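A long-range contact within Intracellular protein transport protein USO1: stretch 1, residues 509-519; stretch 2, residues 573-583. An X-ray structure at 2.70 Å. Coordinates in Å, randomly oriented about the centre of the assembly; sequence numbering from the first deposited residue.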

ATOM      1  N   GLU A 509      -6.639  -3.872  33.188  1.00 89.43           N
ATOM      2  CA  GLU A 509      -7.413  -4.287  31.985  1.00 88.30           C
ATOM      3  C   GLU A 509      -6.527  -4.210  30.735  1.00 83.72           C
ATOM      4  O   GLU A 509      -7.097  -4.244  29.604  1.00 87.91           O
ATOM      5  N   LEU A 510      -5.196  -4.127  30.897  1.00 72.92           N
ATOM      6  CA  LEU A 510      -4.273  -4.105  29.731  1.00 72.37           C
ATOM      7  C   LEU A 510      -4.598  -5.308  28.832  1.00 71.66           C
ATOM      8  O   LEU A 510      -4.518  -5.206  27.614  1.00 77.44           O
ATOM      9  N   ASN A 511      -5.040  -6.416  29.386  1.00 69.48           N
ATOM     10  CA  ASN A 511      -5.306  -7.638  28.577  1.00 72.34           C
ATOM     11  C   ASN A 511      -6.355  -7.363  27.488  1.00 64.08           C
ATOM     12  O   ASN A 511      -6.388  -8.162  26.517  1.00 52.90           O
ATOM     13  N   LEU A 512      -7.195  -6.349  27.690  1.00 60.84           N
ATOM     14  CA  LEU A 512      -8.242  -5.939  26.731  1.00 68.21           C
ATOM     15  C   LEU A 512      -7.697  -5.033  25.595  1.00 73.45           C
ATOM     16  O   LEU A 512      -8.468  -4.664  24.729  1.00 77.28           O
ATOM     17  N   ASN A 513      -6.432  -4.629  25.641  1.00 67.14           N
ATOM     18  CA  ASN A 513      -5.818  -3.727  24.652  1.00 64.56           C
ATOM     19  C   ASN A 513      -4.318  -4.003  24.615  1.00 59.57           C
ATOM     20  O   ASN A 513      -3.514  -3.095  24.759  1.00 57.74           O
ATOM     21  N   PRO A 514      -3.874  -5.259  24.473  1.00 52.06           N
ATOM     22  CA  PRO A 514      -2.460  -5.580  24.655  1.00 61.06           C
ATOM     23  C   PRO A 514      -1.567  -4.667  23.793  1.00 60.48           C
ATOM     24  O   PRO A 514      -0.537  -4.195  24.298  1.00 62.84           O
ATOM     25  N   PHE A 515      -2.006  -4.397  22.557  1.00 61.20           N
ATOM     26  CA  PHE A 515      -1.217  -3.715  21.500  1.00 59.15           C
ATOM     27  C   PHE A 515      -0.827  -2.295  21.957  1.00 57.67           C
ATOM     28  O   PHE A 515       0.297  -1.813  21.628  1.00 58.97           O
ATOM     29  N   LYS A 516      -1.659  -1.656  22.772  1.00 50.10           N
ATOM     30  CA  LYS A 516      -1.247  -0.401  23.448  1.00 55.74           C
ATOM     31  C   LYS A 516       0.187  -0.514  24.002  1.00 62.78           C
ATOM     32  O   LYS A 516       0.989   0.450  23.876  1.00 62.25           O
ATOM     33  N   LEU A 517       0.516  -1.633  24.647  1.00 61.01           N
ATOM     34  CA  LEU A 517       1.864  -1.780  25.233  1.00 61.27           C
ATOM     35  C   LEU A 517       2.857  -2.075  24.105  1.00 52.50           C
ATOM     36  O   LEU A 517       3.946  -1.552  24.089  1.00 51.94           O
ATOM     37  N   PHE A 518       2.442  -2.867  23.135  1.00 55.51           N
ATOM     38  CA  PHE A 518       3.301  -3.331  22.008  1.00 52.25           C
ATOM     39  C   PHE A 518       3.808  -2.131  21.190  1.00 52.24           C
ATOM     40  O   PHE A 518       5.000  -1.986  20.946  1.00 56.02           O
ATOM     41  N   PHE A 519       2.899  -1.234  20.823  1.00 54.45           N
ATOM     42  CA  PHE A 519       3.200   0.059  20.162  1.00 51.87           C
ATOM     43  C   PHE A 519       4.151   0.880  21.017  1.00 49.63           C
ATOM     44  O   PHE A 519       5.254   1.236  20.476  1.00 50.83           O
ATOM     45  N   ALA A 573       0.019 -13.081  33.040  1.00100.77           N
ATOM     46  CA  ALA A 573      -1.012 -12.319  32.275  1.00 97.20           C
ATOM     47  C   ALA A 573      -1.674 -13.180  31.186  1.00 92.72           C
ATOM     48  O   ALA A 573      -0.978 -14.041  30.550  1.00 68.61           O
ATOM     49  N   ALA A 574      -2.973 -12.934  30.968  1.00 95.14           N
ATOM     50  CA  ALA A 574      -3.841 -13.680  30.028  1.00 99.83           C
ATOM     51  C   ALA A 574      -3.193 -13.665  28.642  1.00105.86           C
ATOM     52  O   ALA A 574      -3.043 -14.742  28.036  1.00119.65           O
ATOM     53  N   ASP A 575      -2.797 -12.472  28.190  1.00 96.60           N
ATOM     54  CA  ASP A 575      -2.149 -12.234  26.878  1.00 86.92           C
ATOM     55  C   ASP A 575      -0.627 -12.315  27.023  1.00 84.54           C
ATOM     56  O   ASP A 575      -0.071 -11.583  27.866  1.00 81.66           O
ATOM     57  N   ILE A 576       0.036 -13.134  26.201  1.00 76.32           N
ATOM     58  CA  ILE A 576       1.490 -13.389  26.372  1.00 76.90           C
ATOM     59  C   ILE A 576       2.235 -12.231  25.707  1.00 75.38           C
ATOM     60  O   ILE A 576       3.497 -12.060  25.939  1.00 69.74           O
ATOM     61  N   ARG A 577       1.480 -11.433  24.956  1.00 75.86           N
ATOM     62  CA  ARG A 577       1.974 -10.206  24.290  1.00 72.87           C
ATOM     63  C   ARG A 577       2.568  -9.291  25.366  1.00 71.09           C
ATOM     64  O   ARG A 577       3.770  -8.956  25.268  1.00 77.08           O
ATOM     65  N   ILE A 578       1.795  -9.028  26.422  1.00 58.94           N
ATOM     66  CA  ILE A 578       2.154  -8.116  27.546  1.00 59.45           C
ATOM     67  C   ILE A 578       3.543  -8.420  28.090  1.00 58.52           C
ATOM     68  O   ILE A 578       4.390  -7.524  28.114  1.00 60.80           O
ATOM     69  N   PRO A 579       3.807  -9.658  28.591  1.00 65.57           N
ATOM     70  CA  PRO A 579       5.145 -10.068  29.032  1.00 60.55           C
ATOM     71  C   PRO A 579       6.229  -9.972  27.957  1.00 56.29           C
ATOM     72  O   PRO A 579       7.322  -9.551  28.284  1.00 60.97           O
ATOM     73  N   ILE A 580       5.929 -10.376  26.722  1.00 61.34           N
ATOM     74  CA  ILE A 580       6.923 -10.349  25.587  1.00 64.41           C
ATOM     75  C   ILE A 580       7.353  -8.892  25.344  1.00 60.75           C
ATOM     76  O   ILE A 580       8.569  -8.610  25.109  1.00 57.85           O
ATOM     77  N   SER A 581       6.401  -7.973  25.473  1.00 53.03           N
ATOM     78  CA  SER A 581       6.635  -6.552  25.174  1.00 58.14           C
ATOM     79  C   SER A 581       7.615  -6.016  26.198  1.00 55.63           C
ATOM     80  O   SER A 581       8.687  -5.567  25.754  1.00 53.68           O
ATOM     81  N   TYR A 582       7.310  -6.128  27.503  1.00 60.69           N
ATOM     82  CA  TYR A 582       8.274  -5.752  28.596  1.00 55.50           C
ATOM     83  C   TYR A 582       9.602  -6.474  28.413  1.00 55.00           C
ATOM     84  O   TYR A 582      10.645  -5.783  28.431  1.00 60.97           O
ATOM     85  N   LEU A 583       9.586  -7.791  28.211  1.00 54.83           N
ATOM     86  CA  LEU A 583      10.853  -8.573  28.210  1.00 63.55           C
ATOM     87  C   LEU A 583      11.768  -8.110  27.076  1.00 63.31           C
ATOM     88  O   LEU A 583      12.897  -7.649  27.388  1.00 70.46           O
TER

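Helices 514-519 and 577-583 run nearly parallel, 13° between axes and 8.9 Å apart at closest approach. No hydrogen bond crosses between the stretches, so the 534 Å² of buried surface rests on van der Waals packing. Leu510 (t, p) points toward stretch 2, its CG 3.4 Å from CD1 of Ile578 (m, t), whose CA-to-CB bond lies sideways although the side-chain end comes nearer. Asn511 lies sideways to stretch 2, its CB 4.4 Å from Ala574 CB. Asn513 faces away; its OD1 caps its own helix through a weak bond from Lys516 N (3.5 Å). Pro514 points in, with CG 3.5 Å from Asp575 OD2 and CB 4.1 Å from Arg577 CB. Those two residues are tied by a salt bridge, Arg577 NE to Asp575 OD1 at 2.8 Å, while Asp575 OD1 also accepts a weak capping bond from Arg577 N (3.4 Å). Phe515 (m) starts away, yet its ring tip returns: CZ lies 3.6 Å from Arg577 CD. Leu517 (chi1 t, chi2 off-well at -136°) has the largest covered area in stretch 1, 78 Å²; its CD1 is 3.4 Å from Ser581 CB and sits over the Tyr582 ring face, 4.0 Å from the centroid and 18° off the normal, a CH-pi contact. Phe518 (t) presents its ring edge to Ser581 OG, which donates to Arg577 O (3.1 Å).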

ATOM      1  CB  GLU A 509      -8.654  -3.408  31.806  1.00 92.26           C
ATOM      2  CG  GLU A 509      -9.188  -2.829  33.108  1.00106.49           C
ATOM      3  CD  GLU A 509     -10.700  -2.728  33.192  1.00114.32           C
ATOM      4  OE1 GLU A 509     -11.348  -3.787  33.370  1.00117.54           O
ATOM      5  OE2 GLU A 509     -11.228  -1.602  33.074  1.00122.49           O
ATOM      6  CB  LEU A 510      -2.817  -4.124  30.193  1.00 73.83           C
ATOM      7  CG  LEU A 510      -1.776  -4.139  29.077  1.00 75.16           C
ATOM      8  CD1 LEU A 510      -1.960  -2.942  28.167  1.00 79.29           C
ATOM      9  CD2 LEU A 510      -0.358  -4.126  29.641  1.00 74.47           C
ATOM     10  CB  ASN A 511      -5.802  -8.769  29.474  1.00 68.23           C
ATOM     11  CG  ASN A 511      -6.860  -8.218  30.399  1.00 70.42           C
ATOM     12  OD1 ASN A 511      -6.530  -7.619  31.425  1.00 80.47           O
ATOM     13  ND2 ASN A 511      -8.130  -8.298  29.988  1.00 66.69           N
ATOM     14  CB  LEU A 512      -9.290  -5.189  27.540  1.00 69.13           C
ATOM     15  CG  LEU A 512      -9.952  -6.017  28.643  1.00 79.17           C
ATOM     16  CD1 LEU A 512     -11.289  -5.411  29.059  1.00 71.72           C
ATOM     17  CD2 LEU A 512     -10.150  -7.469  28.188  1.00 81.59           C
ATOM     18  CB  ASN A 513      -6.132  -2.269  24.997  1.00 64.85           C
ATOM     19  CG  ASN A 513      -5.652  -1.305  23.938  1.00 64.48           C
ATOM     20  OD1 ASN A 513      -5.116  -1.728  22.906  1.00 58.31           O
ATOM     21  ND2 ASN A 513      -5.840  -0.020  24.194  1.00 64.27           N
ATOM     22  CB  PRO A 514      -2.346  -7.069  24.260  1.00 57.55           C
ATOM     23  CG  PRO A 514      -3.634  -7.303  23.431  1.00 55.28           C
ATOM     24  CD  PRO A 514      -4.671  -6.408  24.066  1.00 52.29           C
ATOM     25  CB  PHE A 515      -1.976  -3.804  20.172  1.00 58.54           C
ATOM     26  CG  PHE A 515      -1.669  -5.113  19.503  1.00 54.95           C
ATOM     27  CD1 PHE A 515      -0.388  -5.359  19.081  1.00 55.33           C
ATOM     28  CD2 PHE A 515      -2.621  -6.085  19.347  1.00 60.20           C
ATOM     29  CE1 PHE A 515      -0.057  -6.559  18.508  1.00 58.68           C
ATOM     30  CE2 PHE A 515      -2.285  -7.294  18.765  1.00 61.25           C
ATOM     31  CZ  PHE A 515      -1.000  -7.534  18.367  1.00 64.12           C
ATOM     32  CB  LYS A 516      -2.143  -0.128  24.638  1.00 54.71           C
ATOM     33  CG  LYS A 516      -1.671   0.990  25.524  1.00 56.87           C
ATOM     34  CD  LYS A 516      -2.778   1.555  26.360  1.00 59.42           C
ATOM     35  CE  LYS A 516      -3.102   0.674  27.551  1.00 63.13           C
ATOM     36  NZ  LYS A 516      -4.236   1.269  28.301  1.00 62.46           N
ATOM     37  CB  LEU A 517       1.807  -2.894  26.271  1.00 63.77           C
ATOM     38  CG  LEU A 517       2.878  -2.910  27.347  1.00 59.81           C
ATOM     39  CD1 LEU A 517       3.362  -4.330  27.497  1.00 61.31           C
ATOM     40  CD2 LEU A 517       4.021  -1.964  27.077  1.00 56.49           C
ATOM     41  CB  PHE A 518       2.544  -4.324  21.148  1.00 51.84           C
ATOM     42  CG  PHE A 518       3.314  -4.640  19.887  1.00 56.64           C
ATOM     43  CD1 PHE A 518       4.408  -5.484  19.921  1.00 58.15           C
ATOM     44  CD2 PHE A 518       3.059  -3.934  18.718  1.00 55.60           C
ATOM     45  CE1 PHE A 518       5.170  -5.684  18.765  1.00 66.72           C
ATOM     46  CE2 PHE A 518       3.823  -4.129  17.585  1.00 52.57           C
ATOM     47  CZ  PHE A 518       4.874  -5.011  17.600  1.00 57.45           C
ATOM     48  CB  PHE A 519       1.902   0.738  19.740  1.00 51.67           C
ATOM     49  CG  PHE A 519       1.251   0.062  18.560  1.00 45.39           C
ATOM     50  CD1 PHE A 519       2.006  -0.337  17.469  1.00 43.78           C
ATOM     51  CD2 PHE A 519      -0.134  -0.142  18.522  1.00 48.90           C
ATOM     52  CE1 PHE A 519       1.405  -0.992  16.394  1.00 48.62           C
ATOM     53  CE2 PHE A 519      -0.750  -0.763  17.435  1.00 45.85           C
ATOM     54  CZ  PHE A 519       0.026  -1.213  16.393  1.00 47.16           C
ATOM     55  CB  ALA A 573      -0.415 -11.070  31.674  1.00100.35           C
ATOM     56  CB  ALA A 574      -5.213 -13.051  29.998  1.00101.45           C
ATOM     57  CB  ASP A 575      -2.572 -10.872  26.336  1.00 83.87           C
ATOM     58  CG  ASP A 575      -2.799 -10.931  24.849  1.00 79.03           C
ATOM     59  OD1 ASP A 575      -1.865 -11.397  24.155  1.00 73.80           O
ATOM     60  OD2 ASP A 575      -3.924 -10.614  24.433  1.00 81.07           O
ATOM     61  CB  ILE A 576       1.891 -14.785  25.856  1.00 84.14           C
ATOM     62  CG1 ILE A 576       2.456 -14.763  24.440  1.00 87.20           C
ATOM     63  CG2 ILE A 576       0.730 -15.757  25.975  1.00 92.93           C
ATOM     64  CD1 ILE A 576       2.962 -16.107  23.969  1.00 84.39           C
ATOM     65  CB  ARG A 577       0.821  -9.586  23.497  1.00 78.95           C
ATOM     66  CG  ARG A 577       0.741 -10.079  22.063  1.00 82.86           C
ATOM     67  CD  ARG A 577      -0.478  -9.547  21.351  1.00 88.98           C
ATOM     68  NE  ARG A 577      -1.544 -10.508  21.519  1.00 88.14           N
ATOM     69  CZ  ARG A 577      -1.840 -11.465  20.659  1.00 91.32           C
ATOM     70  NH1 ARG A 577      -1.159 -11.598  19.527  1.00 90.20           N
ATOM     71  NH2 ARG A 577      -2.841 -12.277  20.937  1.00 95.25           N
ATOM     72  CB  ILE A 578       1.055  -8.173  28.614  1.00 55.75           C
ATOM     73  CG1 ILE A 578      -0.293  -7.879  27.977  1.00 59.55           C
ATOM     74  CG2 ILE A 578       1.373  -7.250  29.771  1.00 53.10           C
ATOM     75  CD1 ILE A 578      -1.401  -7.530  28.962  1.00 70.20           C
ATOM     76  CB  PRO A 579       5.026 -11.561  29.360  1.00 64.32           C
ATOM     77  CG  PRO A 579       3.557 -11.809  29.551  1.00 67.10           C
ATOM     78  CD  PRO A 579       2.818 -10.729  28.788  1.00 65.53           C
ATOM     79  CB  ILE A 580       6.337 -10.967  24.303  1.00 66.12           C
ATOM     80  CG1 ILE A 580       6.072 -12.464  24.475  1.00 67.95           C
ATOM     81  CG2 ILE A 580       7.246 -10.687  23.116  1.00 64.66           C
ATOM     82  CD1 ILE A 580       5.432 -13.122  23.257  1.00 71.24           C
ATOM     83  CB  SER A 581       5.341  -5.796  25.100  1.00 61.60           C
ATOM     84  OG  SER A 581       4.592  -6.240  23.982  1.00 58.23           O
ATOM     85  CB  TYR A 582       7.761  -6.080  29.991  1.00 50.27           C
ATOM     86  CG  TYR A 582       6.604  -5.233  30.447  1.00 47.70           C
ATOM     87  CD1 TYR A 582       6.731  -3.859  30.609  1.00 48.34           C
ATOM     88  CD2 TYR A 582       5.376  -5.811  30.730  1.00 48.28           C
ATOM     89  CE1 TYR A 582       5.645  -3.068  30.977  1.00 50.53           C
ATOM     90  CE2 TYR A 582       4.282  -5.055  31.134  1.00 52.39           C
ATOM     91  CZ  TYR A 582       4.416  -3.668  31.257  1.00 58.85           C
ATOM     92  OH  TYR A 582       3.332  -2.929  31.689  1.00 60.79           O
ATOM     93  CB  LEU A 583      10.535 -10.069  28.118  1.00 69.17           C
ATOM     94  CG  LEU A 583      10.210 -10.698  29.464  1.00 66.99           C
ATOM     95  CD1 LEU A 583       9.456 -11.992  29.276  1.00 68.64           C
ATOM     96  CD2 LEU A 583      11.482 -10.892  30.263  1.00 70.45           C
TER